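Local coordinates for protein acetyltransferase PA1377 (Pseudomonas aeruginosa, PDB 2VI7) that probably transfers an acetyl group to an amine nitrogen, as an N-acetyltransferase of the GCN5-related (GNAT) family, at residues Ile60-His65 and Ile70-Leu75; Gly87-Gly92 and Arg105-Leu110. All coordinates share one frame; numbering follows the deposited sequence.

Contact 1 is a beta hairpin, strand 58-65 turning back as strand 68-77, and contact 2 sets the next strand, 86-95, against helix 102-117. Along the chain the first closes before the second opens. Their centres lie about 9 Å apart and they share one sheet, since strands 68-77 and 86-95 are neighbours in it. The two also touch directly: Ala73 CB meets Leu110 CD1 at 3.6 Å, and Ser74 O packs on Ile89 CB. Helix 102-117 thus lies over both the hairpin and strand 86-95, so that the two contacts together make up a continuous part of the core of the GNAT fold.

Contact 1: residues Ile60-His65 and Ile70-Leu75; sequences ILVALH and IGSASL
Leu61 and Ala73 form a hydrogen-bonded pair of this antiparallel hairpin, whose short strand segments run at 165° to each other. The bond from Leu61 N to Ala73 O is 2.9 Å long and almost straight. In the other direction Leu61 O takes two donors: Ala73 N at 3.2 Å and the hydroxyl of Ser72, with OG at 2.9 Å, both tilted out of its carbonyl plane. Ser72 reaches it because OG stands opposite its own backbone N (chi1 -178°), which swings the hydroxyl across to the partner strand; the buried OG thereby spends its proton on a main-chain acceptor.

Ile60, Val62, Ser72 and Ser74 put their side chains on one face. There the CG1 methylene of Ile60 lies against Ser74 CB at 3.6 Å, an apolar touch beside the serine's hydroxyl, while the CG1 methyl of Val62 only brushes Ser72 OG. Leu61, Ala63 and Ala73 occupy the other face.

Toward the turn the pairing carries a classic beta bulge, with Ile70 and Gly71 both set against Ala63. Ile70 N gives Ala63 O a 3.0 Å bond, whereas Gly71 N manages only a weak one; Ala63 N donates to Gly71 O at 2.7 Å. Ile70 lays CG1 over the Ala63 carbonyl oxygen at 3.4 Å and extends its CD1 methyl to His65 CB, 3.8 Å away.

Strand 8-12 hydrogen-bonds to the side of 58-65 turned away from the hairpin partner, through Val62 and Leu64, and strand 86-95 pairs with 68-77. Helix 102-117 covers the face of Leu61, Ala63 and Ala73, and helix 18-25 packs on Ser72 from the other face.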
loop_
_atom_site.group_PDB
_atom_site.type_symbol
_atom_site.label_atom_id
_atom_site.label_comp_id
_atom_site.label_asym_id
_atom_site.label_seq_id
_atom_site.Cartn_x
_atom_site.Cartn_y
_atom_site.Cartn_z
ATOM N N ILE A 60 6.825 -15.756 3.434
ATOM C CA ILE A 60 6.755 -15.475 4.855
ATOM C C ILE A 60 7.676 -16.445 5.573
ATOM O O ILE A 60 7.608 -17.660 5.371
ATOM C CB ILE A 60 5.310 -15.608 5.390
ATOM C CG1 ILE A 60 4.396 -14.632 4.647
ATOM C CG2 ILE A 60 5.269 -15.290 6.884
ATOM C CD1 ILE A 60 2.950 -14.896 4.875
ATOM N N LEU A 61 8.562 -15.892 6.394
ATOM C CA LEU A 61 9.506 -16.692 7.153
ATOM C C LEU A 61 9.263 -16.559 8.646
ATOM O O LEU A 61 8.747 -15.549 9.127
ATOM C CB LEU A 61 10.944 -16.258 6.859
ATOM C CG LEU A 61 11.534 -16.491 5.470
ATOM C CD1 LEU A 61 12.935 -15.902 5.442
ATOM C CD2 LEU A 61 11.559 -17.981 5.143
ATOM N N VAL A 62 9.637 -17.602 9.370
ATOM C CA VAL A 62 9.520 -17.616 10.811
ATOM C C VAL A 62 10.887 -18.016 11.305
ATOM O O VAL A 62 11.520 -18.889 10.717
ATOM C CB VAL A 62 8.487 -18.645 11.302
ATOM C CG1 VAL A 62 7.093 -18.088 11.131
ATOM C CG2 VAL A 62 8.642 -19.950 10.530
ATOM N N ALA A 63 11.354 -17.351 12.353
ATOM C CA ALA A 63 12.645 -17.656 12.940
ATOM C C ALA A 63 12.326 -18.565 14.105
ATOM O O ALA A 63 11.472 -18.241 14.924
ATOM C CB ALA A 63 13.308 -16.392 13.426
ATOM N N LEU A 64 13.011 -19.702 14.176
ATOM C CA LEU A 64 12.778 -20.684 15.233
ATOM C C LEU A 64 13.998 -20.980 16.101
ATOM O O LEU A 64 15.139 -20.992 15.636
ATOM C CB LEU A 64 12.312 -22.005 14.614
ATOM C CG LEU A 64 11.099 -21.988 13.696
ATOM C CD1 LEU A 64 11.027 -23.283 12.931
ATOM C CD2 LEU A 64 9.851 -21.790 14.510
ATOM N N HIS A 65 13.734 -21.219 17.375
ATOM C CA HIS A 65 14.771 -21.592 18.324
ATOM C C HIS A 65 14.151 -22.714 19.139
ATOM O O HIS A 65 13.136 -22.506 19.808
ATOM C CB HIS A 65 15.134 -20.454 19.263
ATOM C CG HIS A 65 16.116 -20.860 20.314
ATOM N ND1 HIS A 65 17.399 -21.257 20.006
ATOM C CD2 HIS A 65 15.995 -20.979 21.659
ATOM C CE1 HIS A 65 18.026 -21.605 21.115
ATOM N NE2 HIS A 65 17.197 -21.448 22.131
ATOM N N ILE A 70 10.257 -17.289 17.441
ATOM C CA ILE A 70 10.780 -16.105 18.110
ATOM C C ILE A 70 10.862 -14.899 17.185
ATOM O O ILE A 70 11.332 -13.826 17.586
ATOM C CB ILE A 70 12.188 -16.364 18.679
ATOM C CG1 ILE A 70 13.138 -16.751 17.543
ATOM C CG2 ILE A 70 12.131 -17.459 19.728
ATOM C CD1 ILE A 70 14.579 -16.942 17.971
ATOM N N GLY A 71 10.414 -15.072 15.948
ATOM C CA GLY A 71 10.467 -13.975 15.005
ATOM C C GLY A 71 9.832 -14.280 13.669
ATOM O O GLY A 71 9.630 -15.434 13.308
ATOM N N SER A 72 9.524 -13.234 12.918
ATOM C CA SER A 72 8.900 -13.420 11.625
ATOM C C SER A 72 9.057 -12.190 10.744
ATOM O O SER A 72 9.279 -11.085 11.241
ATOM C CB SER A 72 7.425 -13.732 11.821
ATOM O OG SER A 72 6.809 -13.972 10.579
ATOM N N ALA A 73 8.949 -12.395 9.435
ATOM C CA ALA A 73 9.064 -11.316 8.450
ATOM C C ALA A 73 8.562 -11.843 7.110
ATOM O O ALA A 73 8.643 -13.035 6.841
ATOM C CB ALA A 73 10.517 -10.855 8.330
ATOM N N SER A 74 8.037 -10.954 6.278
ATOM C CA SER A 74 7.514 -11.364 4.990
ATOM C C SER A 74 7.908 -10.425 3.857
ATOM O O SER A 74 8.053 -9.217 4.052
ATOM C CB SER A 74 5.991 -11.449 5.054
ATOM O OG SER A 74 5.437 -10.163 5.288
ATOM N N LEU A 75 8.082 -11.008 2.675
ATOM C CA LEU A 75 8.437 -10.277 1.462
ATOM C C LEU A 75 7.356 -10.582 0.436
ATOM O O LEU A 75 7.035 -11.743 0.199
ATOM C CB LEU A 75 9.793 -10.746 0.921
ATOM C CG LEU A 75 10.201 -10.213 -0.464
ATOM C CD1 LEU A 75 10.308 -8.686 -0.431
ATOM C CD2 LEU A 75 11.523 -10.827 -0.886
#

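Contact 2: residues Gly87-Gly92 and Arg105-Leu110; sequences GSIGMG and RLLGEL
From Ile89 to Gly92 the strand breaks into a type II' beta turn, closed by the 2.8 Å bond from Gly92 N to Ile89 O, and Ile89 faces segment 105-110 of helix 102-117 with CA atoms 8.6 Å apart at Leu110. An ST turn overlaps the beta turn's start, Gly90 N donating to Ser88 OG at 3.1 Å.

Ile89 carries the whole contact from segment 87-92, using its two branches on two leucines. Its chi1 of 65° sets CG1 between the backbone N and the carbonyl carbon, and the extended chi2 carries CD1 out to meet the CD1 methyl of Leu107 at 3.8 Å; these two side chains cross at about a right angle. The shorter branch, CG2, meets the CD1 methyl of Leu110 more loosely, at 4.2 Å and an oblique angle. Leu107 and Leu110, three residues apart on the helix, therefore both offer a methyl to the same isoleucine, and no hydrogen bond joins the segments. All three residues are buried, with Val123 and Leu125 of strand 122-128 and Phe143 also packing on Ile89.

This is the strand-to-helix packing of a beta-alpha-beta crossover: strand 86-95, helix 102-117 and the parallel neighbour strand 122-128. In GNAT relatives this strand bulges and splays from its parallel neighbour to admit acetyl-CoA, its pyrophosphate at the loop before the helix; probably so here, the Ile89 packing being core.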
loop_
_atom_site.group_PDB
_atom_site.type_symbol
_atom_site.label_atom_id
_atom_site.label_comp_id
_atom_site.label_asym_id
_atom_site.label_seq_id
_atom_site.Cartn_x
_atom_site.Cartn_y
_atom_site.Cartn_z
ATOM N N GLY A 87 9.020 -4.986 -4.133
ATOM C CA GLY A 87 8.448 -5.888 -3.159
ATOM C C GLY A 87 8.347 -5.122 -1.862
ATOM O O GLY A 87 9.014 -4.101 -1.694
ATOM N N SER A 88 7.515 -5.598 -0.945
ATOM C CA SER A 88 7.350 -4.927 0.334
ATOM C C SER A 88 7.510 -5.874 1.498
ATOM O O SER A 88 7.137 -7.034 1.414
ATOM C CB SER A 88 5.969 -4.282 0.421
ATOM O OG SER A 88 5.750 -3.734 1.713
ATOM N N ILE A 89 8.086 -5.376 2.582
ATOM C CA ILE A 89 8.240 -6.184 3.781
ATOM C C ILE A 89 7.430 -5.522 4.908
ATOM O O ILE A 89 7.679 -5.760 6.084
ATOM C CB ILE A 89 9.735 -6.350 4.212
ATOM C CG1 ILE A 89 10.336 -5.003 4.611
ATOM C CG2 ILE A 89 10.536 -6.986 3.081
ATOM C CD1 ILE A 89 11.715 -5.112 5.233
ATOM N N GLY A 90 6.458 -4.692 4.522
ATOM C CA GLY A 90 5.589 -4.009 5.468
ATOM C C GLY A 90 6.287 -3.205 6.545
ATOM O O GLY A 90 7.168 -2.408 6.243
ATOM N N MET A 91 5.877 -3.395 7.799
ATOM C CA MET A 91 6.481 -2.685 8.932
ATOM C C MET A 91 7.797 -3.370 9.289
ATOM O O MET A 91 8.456 -3.050 10.286
ATOM C CB MET A 91 5.541 -2.691 10.138
ATOM C CG MET A 91 4.332 -1.780 10.014
ATOM S SD MET A 91 4.703 -0.026 10.229
ATOM C CE MET A 91 5.839 -0.045 11.602
ATOM N N GLY A 92 8.160 -4.333 8.452
ATOM C CA GLY A 92 9.402 -5.051 8.632
ATOM C C GLY A 92 9.421 -6.312 9.468
ATOM O O GLY A 92 8.508 -7.138 9.459
ATOM N N ARG A 105 18.941 -11.766 10.844
ATOM C CA ARG A 105 18.863 -13.104 10.273
ATOM C C ARG A 105 17.715 -13.167 9.270
ATOM O O ARG A 105 17.892 -13.552 8.109
ATOM C CB ARG A 105 18.626 -14.107 11.399
ATOM C CG ARG A 105 18.822 -15.563 11.029
ATOM C CD ARG A 105 20.278 -15.988 11.143
ATOM N NE ARG A 105 20.424 -17.441 11.036
ATOM C CZ ARG A 105 20.225 -18.139 9.919
ATOM N NH1 ARG A 105 20.378 -19.460 9.925
ATOM N NH2 ARG A 105 19.882 -17.523 8.793
ATOM N N LEU A 106 16.534 -12.781 9.741
ATOM C CA LEU A 106 15.327 -12.775 8.928
ATOM C C LEU A 106 15.437 -11.845 7.719
ATOM O O LEU A 106 15.156 -12.258 6.593
ATOM C CB LEU A 106 14.117 -12.351 9.780
ATOM C CG LEU A 106 13.457 -13.362 10.729
ATOM C CD1 LEU A 106 12.544 -12.628 11.701
ATOM C CD2 LEU A 106 12.677 -14.395 9.931
ATOM N N LEU A 107 15.847 -10.600 7.959
ATOM C CA LEU A 107 15.948 -9.603 6.897
ATOM C C LEU A 107 16.995 -9.950 5.848
ATOM O O LEU A 107 16.731 -9.871 4.651
ATOM C CB LEU A 107 16.230 -8.211 7.492
ATOM C CG LEU A 107 16.221 -7.035 6.505
ATOM C CD1 LEU A 107 14.905 -7.025 5.729
ATOM C CD2 LEU A 107 16.435 -5.717 7.238
ATOM N N GLY A 108 18.181 -10.336 6.300
ATOM C CA GLY A 108 19.234 -10.691 5.377
ATOM C C GLY A 108 18.772 -11.777 4.427
ATOM O O GLY A 108 19.088 -11.756 3.240
ATOM N N GLU A 109 17.993 -12.718 4.946
ATOM C CA GLU A 109 17.497 -13.829 4.149
ATOM C C GLU A 109 16.389 -13.430 3.176
ATOM O O GLU A 109 16.316 -13.975 2.080
ATOM C CB GLU A 109 17.005 -14.949 5.065
ATOM C CG GLU A 109 16.767 -16.274 4.358
ATOM C CD GLU A 109 18.031 -17.115 4.257
ATOM O OE1 GLU A 109 19.122 -16.591 4.583
ATOM O OE2 GLU A 109 17.921 -18.292 3.853
ATOM N N LEU A 110 15.519 -12.502 3.569
ATOM C CA LEU A 110 14.456 -12.049 2.672
ATOM C C LEU A 110 15.081 -11.274 1.517
ATOM O O LEU A 110 14.597 -11.333 0.385
ATOM C CB LEU A 110 13.470 -11.129 3.397
ATOM C CG LEU A 110 12.510 -11.672 4.455
ATOM C CD1 LEU A 110 11.635 -10.543 4.940
ATOM C CD2 LEU A 110 11.647 -12.767 3.872
#